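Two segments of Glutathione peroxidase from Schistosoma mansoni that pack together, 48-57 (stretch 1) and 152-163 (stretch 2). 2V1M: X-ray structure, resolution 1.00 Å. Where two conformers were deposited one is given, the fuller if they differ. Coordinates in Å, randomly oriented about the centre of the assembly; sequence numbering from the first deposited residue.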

# COMPACT_ATOMS: atom_id res chain seq x y z
N LYS A 48 5.62 14.10 -0.56
CA LYS A 48 5.88 13.68 -1.94
C LYS A 48 5.19 12.36 -2.27
O LYS A 48 4.65 12.17 -3.37
CB LYS A 48 7.36 13.68 -2.28
CG LYS A 48 8.26 12.71 -1.62
CD LYS A 48 9.69 13.09 -2.04
CE LYS A 48 10.69 12.28 -1.28
NZ LYS A 48 12.08 12.64 -1.68
N ASN A 49 5.21 11.43 -1.30
CA ASN A 49 4.54 10.13 -1.56
C ASN A 49 3.03 10.32 -1.72
O ASN A 49 2.45 9.81 -2.69
CB ASN A 49 4.83 9.10 -0.47
CG ASN A 49 6.15 8.41 -0.71
OD1 ASN A 49 6.20 7.39 -1.42
ND2 ASN A 49 7.21 8.95 -0.14
N TYR A 50 2.38 11.01 -0.77
CA TYR A 50 0.92 11.18 -0.90
C TYR A 50 0.55 11.98 -2.15
O TYR A 50 -0.42 11.64 -2.83
CB TYR A 50 0.37 11.86 0.35
CG TYR A 50 -0.03 10.85 1.42
CD1 TYR A 50 -1.24 10.14 1.37
CD2 TYR A 50 0.84 10.61 2.49
CE1 TYR A 50 -1.56 9.22 2.36
CE2 TYR A 50 0.53 9.66 3.49
CZ TYR A 50 -0.67 8.97 3.41
OH TYR A 50 -0.93 8.04 4.38
N ARG A 51 1.30 13.04 -2.48
CA ARG A 51 0.96 13.84 -3.66
C ARG A 51 1.07 12.96 -4.91
O ARG A 51 0.16 12.97 -5.77
CB ARG A 51 1.89 15.05 -3.81
CG ARG A 51 1.77 16.12 -2.76
CD ARG A 51 0.65 17.08 -2.98
NE ARG A 51 0.69 18.10 -1.93
CZ ARG A 51 -0.36 18.64 -1.35
NH1 ARG A 51 -1.60 18.32 -1.76
NH2 ARG A 51 -0.13 19.51 -0.37
N GLN A 52 2.17 12.23 -5.05
CA GLN A 52 2.33 11.43 -6.26
C GLN A 52 1.30 10.29 -6.30
O GLN A 52 0.81 9.96 -7.39
CB GLN A 52 3.74 10.87 -6.37
CG GLN A 52 4.77 11.98 -6.63
CD GLN A 52 6.14 11.45 -7.00
OE1 GLN A 52 6.36 10.26 -7.19
NE2 GLN A 52 7.09 12.36 -7.13
N LEU A 53 1.04 9.64 -5.16
CA LEU A 53 0.02 8.59 -5.16
C LEU A 53 -1.35 9.10 -5.58
O LEU A 53 -2.09 8.43 -6.30
CB LEU A 53 -0.03 7.87 -3.80
CG LEU A 53 1.22 7.06 -3.47
CD1 LEU A 53 1.17 6.68 -1.97
CD2 LEU A 53 1.26 5.77 -4.32
N GLN A 54 -1.73 10.29 -5.08
CA GLN A 54 -3.04 10.84 -5.46
C GLN A 54 -3.08 11.18 -6.96
O GLN A 54 -4.12 10.97 -7.62
CB GLN A 54 -3.36 12.06 -4.58
CG GLN A 54 -4.64 12.77 -5.00
CD GLN A 54 -5.86 11.92 -5.09
OE1 GLN A 54 -5.98 10.86 -4.43
NE2 GLN A 54 -6.81 12.38 -5.93
N GLU A 55 -1.98 11.71 -7.50
CA GLU A 55 -1.91 11.95 -8.95
C GLU A 55 -2.00 10.63 -9.73
O GLU A 55 -2.66 10.56 -10.78
CB GLU A 55 -0.63 12.71 -9.30
CG GLU A 55 -0.62 14.16 -8.84
CD GLU A 55 0.74 14.68 -8.30
OE1 GLU A 55 1.80 14.08 -8.55
OE2 GLU A 55 0.75 15.73 -7.59
N MET A 56 -1.32 9.60 -9.26
CA MET A 56 -1.38 8.34 -9.98
C MET A 56 -2.75 7.69 -9.89
O MET A 56 -3.22 7.14 -10.89
CB MET A 56 -0.31 7.40 -9.50
CG MET A 56 1.08 7.87 -9.82
SD MET A 56 2.39 6.92 -9.00
CE MET A 56 2.21 5.36 -9.87
N HIS A 57 -3.39 7.77 -8.72
CA HIS A 57 -4.78 7.32 -8.60
C HIS A 57 -5.63 8.03 -9.66
O HIS A 57 -6.42 7.42 -10.38
CB HIS A 57 -5.31 7.68 -7.22
CG HIS A 57 -6.78 7.49 -7.11
ND1 HIS A 57 -7.34 6.26 -6.80
CD2 HIS A 57 -7.80 8.37 -7.30
CE1 HIS A 57 -8.66 6.43 -6.79
NE2 HIS A 57 -8.96 7.68 -7.10
N THR A 152 12.53 4.96 -0.71
CA THR A 152 12.94 6.16 -1.46
C THR A 152 12.51 6.12 -2.93
O THR A 152 12.74 7.09 -3.66
CB THR A 152 14.46 6.40 -1.40
OG1 THR A 152 15.15 5.31 -2.03
CG2 THR A 152 14.96 6.61 0.02
N THR A 153 11.85 5.06 -3.37
CA THR A 153 11.35 5.00 -4.76
C THR A 153 10.16 5.94 -4.91
O THR A 153 9.10 5.74 -4.29
CB THR A 153 10.92 3.56 -5.09
OG1 THR A 153 11.97 2.65 -4.77
CG2 THR A 153 10.60 3.48 -6.58
N ALA A 154 10.30 6.95 -5.75
CA ALA A 154 9.18 7.83 -6.01
C ALA A 154 8.02 7.02 -6.61
O ALA A 154 8.24 6.24 -7.53
CB ALA A 154 9.60 8.91 -7.00
N PRO A 155 6.77 7.26 -6.15
CA PRO A 155 5.65 6.53 -6.77
C PRO A 155 5.64 6.68 -8.29
O PRO A 155 5.35 5.72 -8.99
CB PRO A 155 4.42 7.15 -6.09
CG PRO A 155 4.93 7.50 -4.67
CD PRO A 155 6.36 8.00 -4.92
N TYR A 156 5.96 7.86 -8.81
CA TYR A 156 5.95 8.05 -10.25
C TYR A 156 6.86 7.07 -10.98
O TYR A 156 6.59 6.72 -12.14
CB TYR A 156 6.36 9.48 -10.60
CG TYR A 156 5.35 10.54 -10.37
CD1 TYR A 156 4.02 10.24 -10.10
CD2 TYR A 156 5.71 11.88 -10.45
CE1 TYR A 156 3.07 11.22 -9.95
CE2 TYR A 156 4.77 12.89 -10.27
CZ TYR A 156 3.45 12.54 -10.03
OH TYR A 156 2.54 13.54 -9.86
N ASP A 157 7.94 6.66 -10.35
CA ASP A 157 8.87 5.73 -11.00
C ASP A 157 8.35 4.32 -11.10
O ASP A 157 8.98 3.47 -11.74
CB ASP A 157 10.21 5.78 -10.30
CG ASP A 157 10.93 7.12 -10.53
OD1 ASP A 157 10.58 7.84 -11.48
OD2 ASP A 157 11.88 7.41 -9.82
N ILE A 158 7.19 4.06 -10.50
CA ILE A 158 6.53 2.75 -10.57
C ILE A 158 5.50 2.71 -11.72
O ILE A 158 4.98 1.65 -12.08
CB ILE A 158 5.88 2.44 -9.19
CG1 ILE A 158 6.94 2.50 -8.10
CG2 ILE A 158 5.18 1.06 -9.18
CD1 ILE A 158 6.37 2.42 -6.69
N GLU A 159 5.21 3.87 -12.31
CA GLU A 159 4.11 3.94 -13.26
C GLU A 159 4.34 3.05 -14.49
O GLU A 159 3.39 2.43 -14.97
CB GLU A 159 3.91 5.40 -13.68
CG GLU A 159 2.62 5.61 -14.40
CD GLU A 159 2.08 7.02 -14.27
OE1 GLU A 159 2.27 7.70 -13.23
OE2 GLU A 159 1.43 7.44 -15.24
N GLY A 160 5.56 3.00 -15.02
CA GLY A 160 5.84 2.15 -16.18
C GLY A 160 5.50 0.68 -15.90
O GLY A 160 4.87 -0.02 -16.73
N ASP A 161 5.91 0.19 -14.73
CA ASP A 161 5.62 -1.18 -14.35
C ASP A 161 4.11 -1.39 -14.16
O ASP A 161 3.58 -2.43 -14.55
CB ASP A 161 6.36 -1.55 -13.06
CG ASP A 161 7.89 -1.62 -13.24
OD1 ASP A 161 8.37 -1.76 -14.39
OD2 ASP A 161 8.61 -1.59 -12.20
N ILE A 162 3.42 -0.41 -13.57
CA ILE A 162 1.98 -0.49 -13.48
C ILE A 162 1.34 -0.61 -14.87
O ILE A 162 0.45 -1.43 -15.06
CB ILE A 162 1.44 0.74 -12.72
CG1 ILE A 162 1.78 0.59 -11.21
CG2 ILE A 162 -0.10 0.88 -12.91
CD1 ILE A 162 1.64 1.91 -10.43
N MET A 163 1.77 0.22 -15.82
CA MET A 163 1.18 0.15 -17.17
C MET A 163 1.34 -1.22 -17.77
O MET A 163 0.43 -1.72 -18.47
CB MET A 163 1.77 1.21 -18.13
CG MET A 163 1.57 2.67 -17.67
SD MET A 163 -0.04 3.09 -17.10
CE MET A 163 -0.96 3.15 -18.64

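Residues 48-57 form a stretch of continuous helix, and residues 152-163 arrive as a loop, turn at 155-158 and run on into a second helix. Residues that touch across the contact lie at least 99 positions apart in sequence. Their backbones come nearest where the loop turns, with the CA atoms of Gln52 and Pro155 5.9 Å apart, and together they bury 488 Å² of surface. Along the first helix, Asn49, Gln52, Leu53 and Met56, at positions i, i+3, i+4 and i+7, bring their side chains to the side that meets the turn; Tyr50 points its CA-to-CB bond away.

Pro155 is the main bump of the second stretch. Its ring sits in a hollow lined by Asn49, Gln52, Leu53 and Met56. Leu53 starts sideways, but its end comes nearer and sets CD2 3.9 Å from Pro155 CB, an apolar contact. Met56 SD lies 3.6 Å from Pro155 CB, while Asn49 OD1 comes within 3.5 Å of Pro155 CG. That oxygen is already hydrogen-bonded elsewhere in the structure, so here it serves as packing surface.

Gln52 supplies the one hydrogen bond across the contact. Its side chain, m at chi1 and t at chi2, reaches the turn so that Tyr156 N donates to Gln52 OE1 over 2.9 Å, nearly straight at 168°. The same oxygen is 3.2 Å from Pro155 N, but the proline nitrogen carries no hydrogen, so this is proximity without a bond. Ala154 CB, 3.5 Å from Gln52 OE1, closes in on the oxygen as well.

The aliphatic part of Gln52 is used too. Tyr156 leaves the backbone sideways, but its ring swings back against the first helix, and Gln52 CG sits 3.6 Å from the centroid of the Tyr156 ring, only 8° off the normal. This CH-pi contact lays a weakly polarised methylene on the electron-rich face. Met56 meets the edge of the same ring: its CG is 3.8 Å from Tyr156 CD1, and its SD stands 5.2 Å from the ring centroid, 82° off the normal. The phenol end extends toward Glu55, but the 1.6 Å between Glu55 OE1 and Tyr156 OH is too short for a hydrogen bond. Glu55 was deposited in two conformers, and the one given here cannot be read as a normal contact with that hydroxyl.

Met56 is the main bump in the other direction, packing along Pro155, Tyr156, Glu159 and Ile162. Its SD lies 3.2 Å from Pro155 O, and its CG lies 3.6 Å from Glu159 OE1. Beyond the sulfur, chi3 of 69° (p) places the terminal methyl, CE, 3.5 Å from Ile162 CD1, extending the apolar contact one helical turn past Glu159. Proline and methionine thus project from opposing segments and pack side by side, while the glutamine ties the turn to the helix.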